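Local coordinates for DUF917 domain-containing protein (Chromobacterium violaceum, PDB 2O3I) that is of unknown function but combines the N- and C-terminal domains of the S-Me-THD-like (DUF917) family, at residues 149-154 / 217-222; 246-251 / 259-264. The protein carries 2 engineered substitutions. All coordinates share one frame; numbering follows the deposited sequence.

Contact 1: residues 149-154 / 217-222; sequences AGVPPT and GGALPV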
ATOM      1  N   ALA A 149     -14.333   9.726 -16.889  1.00 20.69           N
ATOM      2  CA  ALA A 149     -15.395   8.874 -17.403  1.00 23.63           C
ATOM      3  C   ALA A 149     -15.919   7.948 -16.309  1.00 25.11           C
ATOM      4  O   ALA A 149     -16.926   7.273 -16.491  1.00 27.11           O
ATOM      5  CB  ALA A 149     -14.886   8.050 -18.576  1.00 23.52           C
ATOM      6  N   GLY A 150     -15.224   7.901 -15.179  1.00 25.29           N
ATOM      7  CA  GLY A 150     -15.680   7.047 -14.102  1.00 25.17           C
ATOM      8  C   GLY A 150     -15.453   5.545 -14.234  1.00 24.27           C
ATOM      9  O   GLY A 150     -16.238   4.753 -13.696  1.00 23.75           O
ATOM     10  N   VAL A 151     -14.398   5.156 -14.959  1.00 23.96           N
ATOM     11  CA  VAL A 151     -14.042   3.732 -15.126  1.00 25.25           C
ATOM     12  C   VAL A 151     -13.486   3.230 -13.815  1.00 23.97           C
ATOM     13  O   VAL A 151     -12.577   3.832 -13.271  1.00 22.96           O
ATOM     14  CB  VAL A 151     -12.892   3.546 -16.158  1.00 25.45           C
ATOM     15  CG1 VAL A 151     -12.492   2.115 -16.203  1.00 26.04           C
ATOM     16  CG2 VAL A 151     -13.384   3.966 -17.499  1.00 23.83           C
ATOM     17  N   PRO A 152     -14.042   2.138 -13.262  1.00 23.25           N
ATOM     18  CA  PRO A 152     -13.493   1.673 -11.985  1.00 23.06           C
ATOM     19  C   PRO A 152     -11.981   1.558 -12.108  1.00 21.96           C
ATOM     20  O   PRO A 152     -11.480   0.941 -13.040  1.00 21.22           O
ATOM     21  CB  PRO A 152     -14.177   0.322 -11.784  1.00 22.88           C
ATOM     22  CG  PRO A 152     -15.520   0.550 -12.407  1.00 23.37           C
ATOM     23  CD  PRO A 152     -15.158   1.278 -13.698  1.00 22.53           C
ATOM     24  N   PRO A 153     -11.238   2.179 -11.179  1.00 22.60           N
ATOM     25  CA  PRO A 153      -9.772   2.135 -11.205  1.00 22.72           C
ATOM     26  C   PRO A 153      -9.164   0.813 -10.754  1.00 23.28           C
ATOM     27  O   PRO A 153      -8.021   0.502 -11.100  1.00 22.30           O
ATOM     28  CB  PRO A 153      -9.381   3.294 -10.287  1.00 23.25           C
ATOM     29  CG  PRO A 153     -10.466   3.272  -9.261  1.00 24.15           C
ATOM     30  CD  PRO A 153     -11.713   3.090 -10.120  1.00 23.11           C
ATOM     31  N   THR A 154      -9.917   0.044  -9.972  1.00 22.45           N
ATOM     32  CA  THR A 154      -9.426  -1.240  -9.483  1.00 21.14           C
ATOM     33  C   THR A 154     -10.411  -2.326  -9.896  1.00 20.94           C
ATOM     34  O   THR A 154     -11.561  -2.043 -10.202  1.00 18.98           O
ATOM     35  CB  THR A 154      -9.300  -1.256  -7.948  1.00 18.93           C
ATOM     36  OG1 THR A 154     -10.606  -1.221  -7.367  1.00 19.54           O
ATOM     37  CG2 THR A 154      -8.510  -0.059  -7.462  1.00 18.34           C
ATOM     38  N   GLY A 217     -15.358   4.114 -25.622  1.00 32.32           N
ATOM     39  CA  GLY A 217     -15.704   5.375 -26.250  1.00 31.03           C
ATOM     40  C   GLY A 217     -15.617   6.597 -25.358  1.00 30.96           C
ATOM     41  O   GLY A 217     -14.753   7.461 -25.548  1.00 32.63           O
ATOM     42  N   GLY A 218     -16.516   6.677 -24.384  1.00 30.77           N
ATOM     43  CA  GLY A 218     -16.527   7.815 -23.481  1.00 27.62           C
ATOM     44  C   GLY A 218     -15.265   7.917 -22.653  1.00 27.32           C
ATOM     45  O   GLY A 218     -14.883   9.000 -22.216  1.00 26.48           O
ATOM     46  N   ALA A 219     -14.602   6.786 -22.448  1.00 26.84           N
ATOM     47  CA  ALA A 219     -13.388   6.753 -21.641  1.00 27.35           C
ATOM     48  C   ALA A 219     -12.173   7.312 -22.370  1.00 27.03           C
ATOM     49  O   ALA A 219     -11.264   7.853 -21.744  1.00 25.00           O
ATOM     50  CB  ALA A 219     -13.111   5.327 -21.182  1.00 25.94           C
ATOM     51  N   LEU A 220     -12.166   7.190 -23.693  1.00 27.96           N
ATOM     52  CA  LEU A 220     -11.059   7.676 -24.497  1.00 27.62           C
ATOM     53  C   LEU A 220     -11.505   8.729 -25.514  1.00 27.78           C
ATOM     54  O   LEU A 220     -11.520   8.473 -26.719  1.00 26.85           O
ATOM     55  CB  LEU A 220     -10.382   6.504 -25.227  1.00 31.30           C
ATOM     56  CG  LEU A 220      -9.503   5.505 -24.448  1.00 33.72           C
ATOM     57  CD1 LEU A 220     -10.298   4.821 -23.366  1.00 37.95           C
ATOM     58  CD2 LEU A 220      -8.957   4.453 -25.400  1.00 34.36           C
ATOM     59  N   PRO A 221     -11.886   9.930 -25.042  1.00 25.23           N
ATOM     60  CA  PRO A 221     -12.308  10.952 -26.006  1.00 24.42           C
ATOM     61  C   PRO A 221     -11.162  11.550 -26.828  1.00 25.56           C
ATOM     62  O   PRO A 221     -11.398  12.119 -27.896  1.00 26.74           O
ATOM     63  CB  PRO A 221     -13.002  11.989 -25.132  1.00 23.17           C
ATOM     64  CG  PRO A 221     -12.300  11.843 -23.803  1.00 23.83           C
ATOM     65  CD  PRO A 221     -12.177  10.352 -23.661  1.00 23.51           C
ATOM     66  N   VAL A 222      -9.927  11.427 -26.341  1.00 24.69           N
ATOM     67  CA  VAL A 222      -8.776  11.969 -27.067  1.00 24.86           C
ATOM     68  C   VAL A 222      -8.163  10.852 -27.908  1.00 25.19           C
ATOM     69  O   VAL A 222      -7.504   9.945 -27.394  1.00 23.75           O
ATOM     70  CB  VAL A 222      -7.743  12.552 -26.098  1.00 25.98           C
ATOM     71  CG1 VAL A 222      -6.645  13.282 -26.876  1.00 22.51           C
ATOM     72  CG2 VAL A 222      -8.440  13.506 -25.130  1.00 23.42           C
TER
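Ala219 meets Ala149 at the end of helix 213-219, where the carbonyl O of Gly217, further back in the last turn, takes two hydrogen bonds, one from Leu220 N at 3.2 Å and one from NH2 of Arg223. The same arginine uses NE on Leu220 O, so its guanidinium bridges two carbonyls at the C-terminal end of the helix. Across the contact itself no hydrogen bond forms, and the touching is by methyl groups. Ala149 drives its CB against the backbone of the helix end, 3.6 Å from Ala219 CA and 3.8 Å from Gly218 O. Here two helix termini abut: Gly150, at positive phi (76°), closes helix 145-148 with a Schellman motif, and Ala149 is presented just before that reversal. The hydroxyl of Thr145 gives this junction a polar stitch through its hydrogen bond to Ala219 O. Beyond the turn, Val151 supplies the second apolar touch. With CG1 anti to the backbone N (chi1 175°), CG2 lies beside that N and comes within 3.9 Å of Ala219 CB. The Ala219 methyl thus faces two partners from segment 149-154, while Val151 and Ala219 both rest on Met211 of strand 203-211, in the mixed sheet.

Contact 2: residues 246-251 / 259-264; sequences AMLDFL and GKLLFG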
ATOM      1  N   ALA A 246       9.761  26.136 -37.742  1.00 32.80           N
ATOM      2  CA  ALA A 246       9.431  24.983 -38.568  1.00 32.00           C
ATOM      3  C   ALA A 246       8.530  24.019 -37.799  1.00 29.94           C
ATOM      4  O   ALA A 246       7.667  23.375 -38.383  1.00 30.16           O
ATOM      5  CB  ALA A 246      10.711  24.266 -39.007  1.00 32.90           C
HETATM    6  N   MSE A 247       8.733  23.916 -36.489  1.00 29.24           N
HETATM    7  CA  MSE A 247       7.912  23.019 -35.676  1.00 28.24           C
HETATM    8  C   MSE A 247       6.472  23.505 -35.688  1.00 28.14           C
HETATM    9  O   MSE A 247       5.543  22.720 -35.898  1.00 24.34           O
HETATM   10  CB  MSE A 247       8.446  22.955 -34.238  1.00 32.09           C
HETATM   11  CG  MSE A 247       7.538  22.226 -33.251  1.00 35.55           C
HETATM   12 SE   MSE A 247       7.052  20.414 -33.792  1.00 40.82          SE
HETATM   13  CE  MSE A 247       8.328  19.435 -32.718  1.00 37.54           C
ATOM     14  N   LEU A 248       6.293  24.806 -35.475  1.00 28.03           N
ATOM     15  CA  LEU A 248       4.961  25.396 -35.478  1.00 30.86           C
ATOM     16  C   LEU A 248       4.317  25.243 -36.857  1.00 31.44           C
ATOM     17  O   LEU A 248       3.121  24.967 -36.966  1.00 30.72           O
ATOM     18  CB  LEU A 248       5.029  26.877 -35.099  1.00 31.71           C
ATOM     19  CG  LEU A 248       5.497  27.178 -33.674  1.00 33.42           C
ATOM     20  CD1 LEU A 248       5.677  28.679 -33.528  1.00 36.31           C
ATOM     21  CD2 LEU A 248       4.487  26.654 -32.656  1.00 33.10           C
ATOM     22  N   ASP A 249       5.109  25.423 -37.909  1.00 31.27           N
ATOM     23  CA  ASP A 249       4.581  25.272 -39.255  1.00 32.61           C
ATOM     24  C   ASP A 249       4.067  23.842 -39.437  1.00 31.17           C
ATOM     25  O   ASP A 249       2.926  23.640 -39.849  1.00 30.55           O
ATOM     26  CB  ASP A 249       5.660  25.594 -40.302  1.00 35.24           C
ATOM     27  CG  ASP A 249       5.946  27.093 -40.415  1.00 38.08           C
ATOM     28  OD1 ASP A 249       5.321  27.881 -39.673  1.00 38.70           O
ATOM     29  OD2 ASP A 249       6.797  27.489 -41.246  1.00 39.14           O
ATOM     30  N   PHE A 250       4.903  22.861 -39.101  1.00 29.32           N
ATOM     31  CA  PHE A 250       4.545  21.444 -39.233  1.00 29.21           C
ATOM     32  C   PHE A 250       3.282  21.106 -38.453  1.00 28.19           C
ATOM     33  O   PHE A 250       2.366  20.456 -38.970  1.00 27.10           O
ATOM     34  CB  PHE A 250       5.687  20.544 -38.735  1.00 30.78           C
ATOM     35  CG  PHE A 250       5.428  19.065 -38.925  1.00 34.01           C
ATOM     36  CD1 PHE A 250       5.700  18.445 -40.142  1.00 34.48           C
ATOM     37  CD2 PHE A 250       4.881  18.300 -37.898  1.00 33.51           C
ATOM     38  CE1 PHE A 250       5.429  17.092 -40.330  1.00 35.69           C
ATOM     39  CE2 PHE A 250       4.608  16.951 -38.081  1.00 32.72           C
ATOM     40  CZ  PHE A 250       4.881  16.345 -39.298  1.00 33.53           C
ATOM     41  N   LEU A 251       3.248  21.538 -37.199  1.00 27.83           N
ATOM     42  CA  LEU A 251       2.107  21.282 -36.335  1.00 27.40           C
ATOM     43  C   LEU A 251       0.816  21.796 -36.944  1.00 28.04           C
ATOM     44  O   LEU A 251      -0.204  21.110 -36.933  1.00 24.50           O
ATOM     45  CB  LEU A 251       2.316  21.943 -34.972  1.00 26.46           C
ATOM     46  CG  LEU A 251       3.406  21.373 -34.053  1.00 26.78           C
ATOM     47  CD1 LEU A 251       3.641  22.344 -32.896  1.00 26.36           C
ATOM     48  CD2 LEU A 251       2.997  20.006 -33.528  1.00 23.93           C
ATOM     49  N   GLY A 259       0.076  25.692 -32.223  1.00 37.92           N
ATOM     50  CA  GLY A 259       0.885  25.901 -31.040  1.00 38.94           C
ATOM     51  C   GLY A 259       1.301  27.350 -30.921  1.00 39.38           C
ATOM     52  O   GLY A 259       1.256  28.096 -31.899  1.00 39.60           O
ATOM     53  N   LYS A 260       1.705  27.759 -29.724  1.00 39.83           N
ATOM     54  CA  LYS A 260       2.130  29.134 -29.520  1.00 40.73           C
ATOM     55  C   LYS A 260       3.569  29.206 -29.016  1.00 39.12           C
ATOM     56  O   LYS A 260       3.965  28.437 -28.137  1.00 39.41           O
ATOM     57  CB  LYS A 260       1.201  29.836 -28.526  1.00 42.15           C
ATOM     58  CG  LYS A 260       1.527  31.307 -28.339  1.00 45.88           C
ATOM     59  CD  LYS A 260       0.625  31.975 -27.310  1.00 49.75           C
ATOM     60  CE  LYS A 260       1.039  33.427 -27.093  1.00 49.42           C
ATOM     61  NZ  LYS A 260       0.253  34.080 -26.010  1.00 52.79           N
ATOM     62  N   LEU A 261       4.350  30.117 -29.588  1.00 37.08           N
ATOM     63  CA  LEU A 261       5.736  30.296 -29.169  1.00 37.00           C
ATOM     64  C   LEU A 261       5.682  31.126 -27.887  1.00 36.86           C
ATOM     65  O   LEU A 261       5.362  32.314 -27.921  1.00 36.16           O
ATOM     66  CB  LEU A 261       6.530  31.062 -30.232  1.00 37.60           C
ATOM     67  CG  LEU A 261       8.040  30.825 -30.388  1.00 39.29           C
ATOM     68  CD1 LEU A 261       8.602  31.921 -31.271  1.00 39.47           C
ATOM     69  CD2 LEU A 261       8.752  30.823 -29.056  1.00 40.60           C
ATOM     70  N   LEU A 262       5.981  30.500 -26.756  1.00 36.08           N
ATOM     71  CA  LEU A 262       5.953  31.205 -25.485  1.00 35.18           C
ATOM     72  C   LEU A 262       7.230  31.980 -25.209  1.00 35.86           C
ATOM     73  O   LEU A 262       7.183  33.075 -24.652  1.00 36.26           O
ATOM     74  CB  LEU A 262       5.739  30.229 -24.334  1.00 31.34           C
ATOM     75  CG  LEU A 262       4.483  29.374 -24.311  1.00 30.81           C
ATOM     76  CD1 LEU A 262       4.520  28.520 -23.054  1.00 30.45           C
ATOM     77  CD2 LEU A 262       3.242  30.249 -24.335  1.00 28.53           C
ATOM     78  N   PHE A 263       8.371  31.424 -25.598  1.00 36.79           N
ATOM     79  CA  PHE A 263       9.633  32.088 -25.309  1.00 37.99           C
ATOM     80  C   PHE A 263      10.800  31.569 -26.149  1.00 38.58           C
ATOM     81  O   PHE A 263      10.821  30.406 -26.559  1.00 36.62           O
ATOM     82  CB  PHE A 263       9.919  31.905 -23.811  1.00 38.60           C
ATOM     83  CG  PHE A 263      11.120  32.649 -23.305  1.00 40.39           C
ATOM     84  CD1 PHE A 263      12.379  32.057 -23.308  1.00 39.71           C
ATOM     85  CD2 PHE A 263      10.980  33.928 -22.769  1.00 40.31           C
ATOM     86  CE1 PHE A 263      13.483  32.728 -22.776  1.00 41.28           C
ATOM     87  CE2 PHE A 263      12.075  34.608 -22.237  1.00 40.98           C
ATOM     88  CZ  PHE A 263      13.329  34.008 -22.239  1.00 40.29           C
ATOM     89  N   GLY A 264      11.763  32.450 -26.404  1.00 40.76           N
ATOM     90  CA  GLY A 264      12.944  32.082 -27.168  1.00 43.25           C
ATOM     91  C   GLY A 264      12.816  32.095 -28.681  1.00 44.60           C
ATOM     92  O   GLY A 264      11.944  32.773 -29.225  1.00 44.69           O
TER
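Gly259 and Leu248 meet first, by backbone against methyl: CD2 of the leucine sits 3.6 Å from Gly259 O and 3.7 Å from Gly259 C. Because the glycine carries no side chain, the branched end of Leu248 can lie directly against the peptide group as the chain enters strand 260-262. Leu251, one helical turn further along, points to the same place but stays more distant, with CD1 4.9 Å from Gly259 CA. At Lys260 the contact is slight. Its CB points away from the helix and the side chain is fully extended; the nearest touch is of its backbone N with Leu248 CD2 at 4.2 Å. Leu261 touches the helix again, through CB at the root of its side chain, 4.2 Å from Leu248 CD1, and the two leucines cross at about a right angle. Chi1 of -65° puts CG of Leu248 beside the backbone N, and chi2 of 173° then sets the two methyls, CD2 at Gly259 and CD1 toward CB of Leu261. Leu262 and Phe263 leave the helix behind: together they face Val355 in a classic beta bulge, and the chain turns a corner at Phe263 before Gly264. The example illustrates how a helix and the strand that soon follows it can be joined at the surface largely through one helix residue, Leu248. The face carrying Met247 and Leu251 is buried: selenomethionine Met247 packs on Leu232 of helix 225-237 and Ile356 of strand 352-358, and Leu251 on Leu358 of that strand. Phe250 also touches Leu232. Strand 352-358 pairs antiparallel with 260-262, hydrogen-bonding through Ala357 to Lys260, so helix 244-255 lies against both strands at once.

The two contacts follow one another along the chain without touching: their centres lie 31 Å apart and their nearest atoms about 14 Å. Contact 1 joins a segment of the N-terminal family region to one of the C-terminal region, whereas contact 2 is local to the latter. Two elements run between them. Helix 225-237 begins shortly after Val222 and offers Leu232 to the helix of contact 2. Strand 352-358, which backs contact 2, leads into the loop where Ala361 and Pro363 receive Val222. Contact 1 is partly buried, its centre about 16 Å from that of the chain, while contact 2, about 20 Å out, lies at the surface, and neither is touched by the second subunit.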